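PDB 5CUW: sortase SrtE1 from Streptomyces coelicolor, which anchors surface proteins to the bacterial cell wall as a class E sortase transpeptidase, recognising Leu-Ala-x-Thr-Gly and, less readily, Leu-Pro-x-Thr-Gly sorting signals. Local coordinates for residues V63-M68 and N96-P101; F40-I45 and V51-E56. One frame throughout, in Å; residues are numbered along the deposited sequence.

The catalytic domain of SrtE1 has the sortase beta-barrel fold, and the two contacts illustrate how a barrel wall and the loops beside it follow one another along the chain. Contact 2 comes first: it is the hairpin of strands 39-45 and 50-56. The chain then enters the short helix 60-64, whose C-terminal end meets the loop after strand 87-92 in contact 1, beside His94, the probable active-site histidine. The contact centres lie about 12 Å apart, and their segments touch directly, with Gly67 O packed 3.2 Å from Val52 CG2 and Met68 CB against Pro53 O. A strand of the barrel wall thus adjoins the helix end next to that histidine.

Contact 1 (V63-M68 and N96-P101); sequences VLDRGM and NTHGEP
Gly67 O is joined to His98 O through one water, which donates to both: at 2.6 Å to Gly67 O, and more weakly, at 3.4 Å, to His98 O. With no direct hydrogen bond between 63-68 and 96-101, this bridge is supplemented by a CA-H...O contact from Gly67 CA to His98 O (3.3 Å). The His98 side chain carries the remainder. Its CG stands anti to the carbonyl carbon (chi1 -68°), which turns the imidazole against the backbone and side chain of Asp65. Asp65 O sits over one face of the ring, displaced toward its rim, 3.0 Å from His98 CD2. Asp65 CB adds a CH-pi contact over the ring face, 4.2 Å from the His98 ring centroid, and the carboxylate plane is inclined only 23° to the imidazole. A weak Thr97 OG1 to His98 ND1 hydrogen bond engages the ring within its own loop, where a type I' turn spans Thr97 to Glu100. The Asp65 carboxylate has its polar partner in His94, the probable active-site histidine: Asp65 OD1 is hydrogen-bonded to His94 NE2, an interaction that would probably orient that imidazole. On the helix side, Val63 O accepts from both Arg66 N and Met68 N, while Gly67 N bonds to Leu64 O. Gly67, at positive phi, is the C-prime residue of the Schellman motif that ends helix 60-64 beside the probable sortase active site.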
# COMPACT_ATOMS: atom_id res chain seq x y z
N VAL A 63 -15.15 -0.37 -1.85
CA VAL A 63 -13.92 -0.06 -1.15
C VAL A 63 -13.37 1.34 -1.49
O VAL A 63 -13.47 2.24 -0.66
CB VAL A 63 -12.84 -1.13 -1.43
CG1 VAL A 63 -11.50 -0.72 -0.81
CG2 VAL A 63 -13.31 -2.50 -0.89
N LEU A 64 -12.81 1.52 -2.68
CA LEU A 64 -12.16 2.81 -2.99
C LEU A 64 -13.12 4.00 -2.94
O LEU A 64 -12.76 5.06 -2.43
CB LEU A 64 -11.47 2.76 -4.36
CG LEU A 64 -10.66 1.51 -4.70
CD1 LEU A 64 -10.04 1.65 -6.08
CD2 LEU A 64 -9.59 1.25 -3.64
N ASP A 65 -14.33 3.84 -3.45
CA ASP A 65 -15.28 4.95 -3.40
C ASP A 65 -15.85 5.14 -1.99
O ASP A 65 -16.62 6.06 -1.75
CB ASP A 65 -16.43 4.76 -4.39
CG ASP A 65 -15.98 4.93 -5.83
OD1 ASP A 65 -14.79 5.25 -6.05
OD2 ASP A 65 -16.81 4.74 -6.75
N ARG A 66 -15.48 4.27 -1.07
CA ARG A 66 -15.92 4.41 0.31
C ARG A 66 -14.83 5.09 1.13
O ARG A 66 -14.91 5.16 2.35
CB ARG A 66 -16.28 3.05 0.91
CG ARG A 66 -17.35 2.30 0.13
CD ARG A 66 -18.60 3.15 -0.03
NE ARG A 66 -19.06 3.66 1.25
CZ ARG A 66 -19.96 4.62 1.41
NH1 ARG A 66 -20.52 5.21 0.35
NH2 ARG A 66 -20.30 5.01 2.62
N GLY A 67 -13.82 5.60 0.44
CA GLY A 67 -12.72 6.29 1.09
C GLY A 67 -11.71 5.36 1.73
O GLY A 67 -10.93 5.79 2.57
N MET A 68 -11.72 4.08 1.34
CA MET A 68 -10.76 3.13 1.91
C MET A 68 -9.70 2.73 0.89
O MET A 68 -9.87 2.95 -0.30
CB MET A 68 -11.48 1.88 2.42
CG MET A 68 -12.53 2.20 3.47
SD MET A 68 -13.19 0.71 4.25
CE MET A 68 -14.40 0.18 3.04
N ASN A 96 -7.47 11.14 -6.31
CA ASN A 96 -8.17 12.43 -6.35
C ASN A 96 -9.59 12.59 -5.80
O ASN A 96 -10.13 13.70 -5.84
CB ASN A 96 -8.23 12.91 -7.80
CG ASN A 96 -6.91 13.42 -8.28
OD1 ASN A 96 -6.28 12.81 -9.14
ND2 ASN A 96 -6.46 14.55 -7.72
N THR A 97 -10.21 11.53 -5.31
CA THR A 97 -11.54 11.69 -4.71
C THR A 97 -11.62 10.93 -3.41
O THR A 97 -10.66 10.29 -3.00
CB THR A 97 -12.68 11.21 -5.64
OG1 THR A 97 -12.51 9.81 -5.92
CG2 THR A 97 -12.69 11.99 -6.94
N HIS A 98 -12.79 11.01 -2.76
CA HIS A 98 -13.09 10.25 -1.55
C HIS A 98 -11.95 10.19 -0.55
O HIS A 98 -11.49 9.11 -0.19
CB HIS A 98 -13.53 8.84 -1.93
CG HIS A 98 -14.84 8.80 -2.65
ND1 HIS A 98 -14.95 8.57 -4.01
CD2 HIS A 98 -16.11 9.00 -2.20
CE1 HIS A 98 -16.22 8.62 -4.36
NE2 HIS A 98 -16.95 8.87 -3.28
N GLY A 99 -11.48 11.35 -0.11
CA GLY A 99 -10.44 11.40 0.90
C GLY A 99 -9.05 11.35 0.30
O GLY A 99 -8.07 11.64 1.00
N GLU A 100 -8.98 10.96 -0.98
CA GLU A 100 -7.74 10.89 -1.77
C GLU A 100 -6.53 10.51 -0.94
O GLU A 100 -5.58 11.28 -0.78
CB GLU A 100 -7.50 12.23 -2.49
CG GLU A 100 -7.95 13.44 -1.72
CD GLU A 100 -8.03 14.68 -2.59
OE1 GLU A 100 -7.43 15.71 -2.22
OE2 GLU A 100 -8.70 14.62 -3.65
N PRO A 101 -6.55 9.29 -0.40
CA PRO A 101 -5.46 8.83 0.47
C PRO A 101 -4.09 8.80 -0.23
O PRO A 101 -3.09 9.10 0.43
CB PRO A 101 -5.91 7.42 0.87
CG PRO A 101 -6.94 7.01 -0.15
CD PRO A 101 -7.59 8.27 -0.61
O HOH W 1 -9.93 8.17 2.67

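Contact 2 (F40-I45 and V51-E56); sequences FALLHI and VVPIAE
Phe40 and Ala41 both face Ile54, a classic beta bulge in the antiparallel hairpin of strands 39-45 and 50-56. Phe40 N donates to Ile54 O at 2.8 Å, and Ile54 N to Ala41 O at 2.9 Å. Beyond the bulge the pairing is regular: Leu43 and Val52 form a hydrogen-bonded pair, with bonds from Leu43 N to Val52 O (2.7 Å) and from Val52 N back to Leu43 O. Leu42 with Pro53 and His44 with Val51 are non-hydrogen-bonded pairs.

Side chains follow the alternation. On the face shared by Ala41, Leu43, Val52 and Ile54, Leu43 CB is 4.0 Å from both Val52 CG1 and Ile54 CG1. On the other, Leu42 CD2 lies against the peptide joining Val52 to Pro53, and the His44 ring runs alongside Val51, its ND1 3.6 Å from Val51 CG2. At the bulged end, Phe40 CG lies between its backbone N and carbonyl carbon (chi1 62°), carrying the ring across Ile54, where Phe40 CZ rests 3.8 Å from Ile54 CG2. Glu56 OE1 is 3.7 Å from Phe40 CE2, the carboxylate and ring planes standing 78° apart.

Neighbouring strands place this hairpin in the barrel. Strand 113-117 bonds to the backbone of Leu42 and His44, and its Glu117 also holds His44 NE2; strand 69-71 bonds to Pro53 and Ala55, while Ile54 packs onto Phe89 and Leu91. From strand 69-71, too, comes the group that holds the carboxylate beside the Phe40 ring: His71 ND1, hydrogen-bonded to Glu56 OE1.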
# COMPACT_ATOMS: atom_id res chain seq x y z
N PHE A 40 -10.08 -4.34 7.62
CA PHE A 40 -9.40 -5.18 8.60
C PHE A 40 -8.16 -4.56 9.21
O PHE A 40 -7.56 -5.14 10.11
CB PHE A 40 -9.04 -6.54 7.99
CG PHE A 40 -8.08 -6.46 6.84
CD1 PHE A 40 -6.71 -6.45 7.06
CD2 PHE A 40 -8.55 -6.42 5.54
CE1 PHE A 40 -5.83 -6.40 6.00
CE2 PHE A 40 -7.67 -6.38 4.48
CZ PHE A 40 -6.31 -6.36 4.71
N ALA A 41 -7.77 -3.38 8.74
CA ALA A 41 -6.60 -2.75 9.31
C ALA A 41 -6.64 -1.25 9.05
O ALA A 41 -7.55 -0.77 8.37
CB ALA A 41 -5.33 -3.35 8.72
N LEU A 42 -5.67 -0.53 9.60
CA LEU A 42 -5.52 0.91 9.35
C LEU A 42 -4.14 1.18 8.75
O LEU A 42 -3.13 0.67 9.23
CB LEU A 42 -5.69 1.71 10.64
CG LEU A 42 -7.08 2.21 11.04
CD1 LEU A 42 -7.00 2.91 12.39
CD2 LEU A 42 -7.65 3.16 9.99
N LEU A 43 -4.10 1.99 7.69
CA LEU A 43 -2.83 2.41 7.10
C LEU A 43 -2.49 3.84 7.55
O LEU A 43 -3.32 4.74 7.43
CB LEU A 43 -2.90 2.36 5.59
CG LEU A 43 -1.59 2.68 4.85
CD1 LEU A 43 -0.62 1.52 4.99
CD2 LEU A 43 -1.86 2.98 3.38
N HIS A 44 -1.27 4.03 8.07
CA HIS A 44 -0.82 5.35 8.51
C HIS A 44 0.36 5.79 7.66
O HIS A 44 1.32 5.04 7.50
CB HIS A 44 -0.38 5.35 9.98
CG HIS A 44 -1.42 4.86 10.95
ND1 HIS A 44 -2.12 5.72 11.78
CD2 HIS A 44 -1.85 3.61 11.25
CE1 HIS A 44 -2.95 5.01 12.53
NE2 HIS A 44 -2.80 3.73 12.22
N ILE A 45 0.31 7.00 7.13
CA ILE A 45 1.48 7.59 6.48
C ILE A 45 1.64 8.98 7.07
O ILE A 45 1.09 9.95 6.55
CB ILE A 45 1.34 7.65 4.94
CG1 ILE A 45 0.75 6.34 4.40
CG2 ILE A 45 2.69 7.91 4.27
CD1 ILE A 45 0.56 6.34 2.91
N VAL A 51 -4.48 8.72 7.53
CA VAL A 51 -4.92 7.54 8.29
C VAL A 51 -6.16 7.01 7.58
O VAL A 51 -7.13 7.74 7.40
CB VAL A 51 -5.22 7.85 9.76
CG1 VAL A 51 -5.68 6.56 10.48
CG2 VAL A 51 -4.01 8.43 10.44
N VAL A 52 -6.13 5.75 7.17
CA VAL A 52 -7.17 5.26 6.28
C VAL A 52 -7.33 3.75 6.40
O VAL A 52 -6.35 3.01 6.49
CB VAL A 52 -6.88 5.65 4.82
CG1 VAL A 52 -5.55 5.04 4.32
CG2 VAL A 52 -8.04 5.27 3.91
N PRO A 53 -8.58 3.28 6.42
CA PRO A 53 -8.79 1.84 6.63
C PRO A 53 -8.41 1.05 5.39
O PRO A 53 -8.55 1.56 4.26
CB PRO A 53 -10.29 1.73 6.93
CG PRO A 53 -10.75 3.17 7.22
CD PRO A 53 -9.85 4.02 6.38
N ILE A 54 -7.93 -0.17 5.59
CA ILE A 54 -7.68 -1.12 4.51
C ILE A 54 -8.80 -2.15 4.49
O ILE A 54 -9.14 -2.70 5.53
CB ILE A 54 -6.32 -1.85 4.66
CG1 ILE A 54 -5.17 -0.86 4.89
CG2 ILE A 54 -6.05 -2.75 3.44
CD1 ILE A 54 -3.83 -1.55 5.10
N ALA A 55 -9.37 -2.40 3.32
CA ALA A 55 -10.41 -3.42 3.21
C ALA A 55 -9.96 -4.50 2.23
O ALA A 55 -9.04 -4.29 1.46
CB ALA A 55 -11.73 -2.82 2.79
N GLU A 56 -10.61 -5.65 2.26
CA GLU A 56 -10.24 -6.74 1.36
C GLU A 56 -10.84 -6.49 -0.02
O GLU A 56 -12.03 -6.25 -0.15
CB GLU A 56 -10.71 -8.09 1.94
CG GLU A 56 -10.26 -9.31 1.13
CD GLU A 56 -8.76 -9.59 1.25
OE1 GLU A 56 -8.00 -8.66 1.58
OE2 GLU A 56 -8.35 -10.75 1.01